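Local coordinates for protein UDP-N-Acetylglucosamine 2-Epimerase (Thermus thermophilus, PDB 1V4V) that probably catalyses the epimerisation at carbon 2 of UDP-N-acetylglucosamine, interconverting it with UDP-N-acetylmannosamine, at residues V118-A123 with D148-P153. Residues are numbered along the deposited sequence; the frame is centred on the assembly and turned at random.
Sequences VGHVEA and DLDFAP
Phe151 N gives a nearly straight hydrogen bond to His120 O (3.0 Å, 171° at the hydrogen), and His120 N in turn reaches Leu149 O, so that both backbone polar groups of one residue face the neighbouring strand, as parallel pairing requires. The axes of 118-121 and 149-152 run 4.8 Å apart at 9°. At the start, Val118 O takes a short bond from Asp148 N (2.7 Å) and a weak one from Leu149 N. At the far end the segment 118-123 turns through Glu122, whose phi and psi are both positive, and Ala123 N donates a hydrogen bond to Phe151 O (2.9 Å), arriving from above the carbonyl plane.

Side chains divide between the two faces of the sheet. On that of Val121 and Phe151, the Phe151 ring, its CG beside the backbone N (chi1 -60°), reaches back toward Gly119, with CE2 4.2 Å from Gly119 CA; its edge meets His120 O, with CD2 at 3.5 Å, while Val121 CG2 approaches obliquely. Val357 and Val361 of helix 353-364 also pack on this ring.

On the other face, Asp150 OD2 lies 3.4 Å from His120 CB and close to Ala123 CB. The His120 imidazole turns off to other partners, ND1 bonding Asp144 of helix 136-146 and NE2 the carbonyl of Gly99.

Near the C-terminal ends of the strands, Ala123 O, a buried carbonyl, receives a CA-H...O contact from Ala152 and lies close to Pro153 CD, but has no polar partner. Helix 136-146 connects the two strands in a classic beta-alpha-beta crossover, here within the parallel, Rossmann-like sheet of one of the two domains of a GT-B fold.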
loop_
_atom_site.group_PDB
_atom_site.type_symbol
_atom_site.label_atom_id
_atom_site.label_comp_id
_atom_site.label_asym_id
_atom_site.label_seq_id
_atom_site.Cartn_x
_atom_site.Cartn_y
_atom_site.Cartn_z
ATOM N N VAL A 118 -11.937 2.776 -2.484
ATOM C CA VAL A 118 -11.141 2.681 -3.703
ATOM C C VAL A 118 -11.178 1.288 -4.315
ATOM O O VAL A 118 -11.117 0.283 -3.605
ATOM C CB VAL A 118 -9.658 3.028 -3.417
ATOM C CG1 VAL A 118 -8.804 2.773 -4.659
ATOM C CG2 VAL A 118 -9.543 4.469 -2.982
ATOM N N GLY A 119 -11.272 1.243 -5.640
ATOM C CA GLY A 119 -11.277 -0.026 -6.348
ATOM C C GLY A 119 -10.056 -0.032 -7.249
ATOM O O GLY A 119 -9.728 0.994 -7.845
ATOM N N HIS A 120 -9.376 -1.169 -7.347
ATOM C CA HIS A 120 -8.176 -1.269 -8.176
ATOM C C HIS A 120 -8.399 -2.233 -9.341
ATOM O O HIS A 120 -8.543 -3.440 -9.137
ATOM C CB HIS A 120 -7.003 -1.753 -7.318
ATOM C CG HIS A 120 -5.665 -1.553 -7.954
ATOM N ND1 HIS A 120 -4.499 -2.029 -7.391
ATOM C CD2 HIS A 120 -5.298 -0.899 -9.081
ATOM C CE1 HIS A 120 -3.474 -1.672 -8.141
ATOM N NE2 HIS A 120 -3.930 -0.984 -9.175
ATOM N N VAL A 121 -8.431 -1.688 -10.555
ATOM C CA VAL A 121 -8.646 -2.484 -11.766
ATOM C C VAL A 121 -7.353 -3.165 -12.230
ATOM O O VAL A 121 -6.272 -2.571 -12.189
ATOM C CB VAL A 121 -9.218 -1.591 -12.899
ATOM C CG1 VAL A 121 -9.490 -2.421 -14.154
ATOM C CG2 VAL A 121 -10.513 -0.917 -12.421
ATOM N N GLU A 122 -7.486 -4.415 -12.663
ATOM C CA GLU A 122 -6.370 -5.241 -13.129
ATOM C C GLU A 122 -5.322 -5.402 -12.033
ATOM O O GLU A 122 -4.126 -5.299 -12.285
ATOM C CB GLU A 122 -5.714 -4.646 -14.382
ATOM C CG GLU A 122 -4.968 -5.711 -15.202
ATOM C CD GLU A 122 -4.107 -5.143 -16.322
ATOM O OE1 GLU A 122 -4.624 -4.372 -17.157
ATOM O OE2 GLU A 122 -2.907 -5.485 -16.375
ATOM N N ALA A 123 -5.792 -5.676 -10.820
ATOM C CA ALA A 123 -4.933 -5.838 -9.649
ATOM C C ALA A 123 -4.468 -7.267 -9.371
ATOM O O ALA A 123 -5.125 -8.237 -9.751
ATOM C CB ALA A 123 -5.656 -5.301 -8.420
ATOM N N ASP A 148 -10.767 -1.276 -1.442
ATOM C CA ASP A 148 -12.011 -1.850 -0.946
ATOM C C ASP A 148 -12.346 -3.070 -1.795
ATOM O O ASP A 148 -12.788 -4.098 -1.283
ATOM C CB ASP A 148 -13.142 -0.827 -1.060
ATOM C CG ASP A 148 -14.500 -1.419 -0.733
ATOM O OD1 ASP A 148 -14.694 -1.885 0.417
ATOM O OD2 ASP A 148 -15.367 -1.424 -1.635
ATOM N N LEU A 149 -12.126 -2.950 -3.100
ATOM C CA LEU A 149 -12.399 -4.044 -4.021
ATOM C C LEU A 149 -11.289 -4.152 -5.060
ATOM O O LEU A 149 -10.955 -3.173 -5.731
ATOM C CB LEU A 149 -13.747 -3.821 -4.718
ATOM C CG LEU A 149 -14.272 -4.927 -5.642
ATOM C CD1 LEU A 149 -14.227 -6.272 -4.928
ATOM C CD2 LEU A 149 -15.703 -4.588 -6.070
ATOM N N ASP A 150 -10.702 -5.338 -5.164
ATOM C CA ASP A 150 -9.645 -5.595 -6.139
ATOM C C ASP A 150 -10.247 -6.393 -7.280
ATOM O O ASP A 150 -10.903 -7.412 -7.050
ATOM C CB ASP A 150 -8.513 -6.410 -5.514
ATOM C CG ASP A 150 -7.524 -5.550 -4.762
ATOM O OD1 ASP A 150 -7.079 -5.975 -3.680
ATOM O OD2 ASP A 150 -7.184 -4.456 -5.259
ATOM N N PHE A 151 -10.028 -5.924 -8.505
ATOM C CA PHE A 151 -10.529 -6.605 -9.689
ATOM C C PHE A 151 -9.332 -7.316 -10.315
ATOM O O PHE A 151 -8.536 -6.705 -11.025
ATOM C CB PHE A 151 -11.128 -5.579 -10.650
ATOM C CG PHE A 151 -12.266 -4.793 -10.053
ATOM C CD1 PHE A 151 -13.542 -5.343 -9.975
ATOM C CD2 PHE A 151 -12.056 -3.512 -9.549
ATOM C CE1 PHE A 151 -14.600 -4.625 -9.405
ATOM C CE2 PHE A 151 -13.101 -2.786 -8.975
ATOM C CZ PHE A 151 -14.378 -3.344 -8.905
ATOM N N ALA A 152 -9.203 -8.606 -10.016
ATOM C CA ALA A 152 -8.093 -9.412 -10.514
ATOM C C ALA A 152 -8.359 -9.959 -11.909
ATOM O O ALA A 152 -9.422 -10.506 -12.179
ATOM C CB ALA A 152 -7.820 -10.557 -9.556
ATOM N N PRO A 153 -7.381 -9.823 -12.814
ATOM C CA PRO A 153 -7.563 -10.323 -14.180
ATOM C C PRO A 153 -7.543 -11.848 -14.281
ATOM O O PRO A 153 -8.182 -12.424 -15.156
ATOM C CB PRO A 153 -6.402 -9.678 -14.933
ATOM C CG PRO A 153 -5.320 -9.635 -13.880
ATOM C CD PRO A 153 -6.080 -9.144 -12.666
#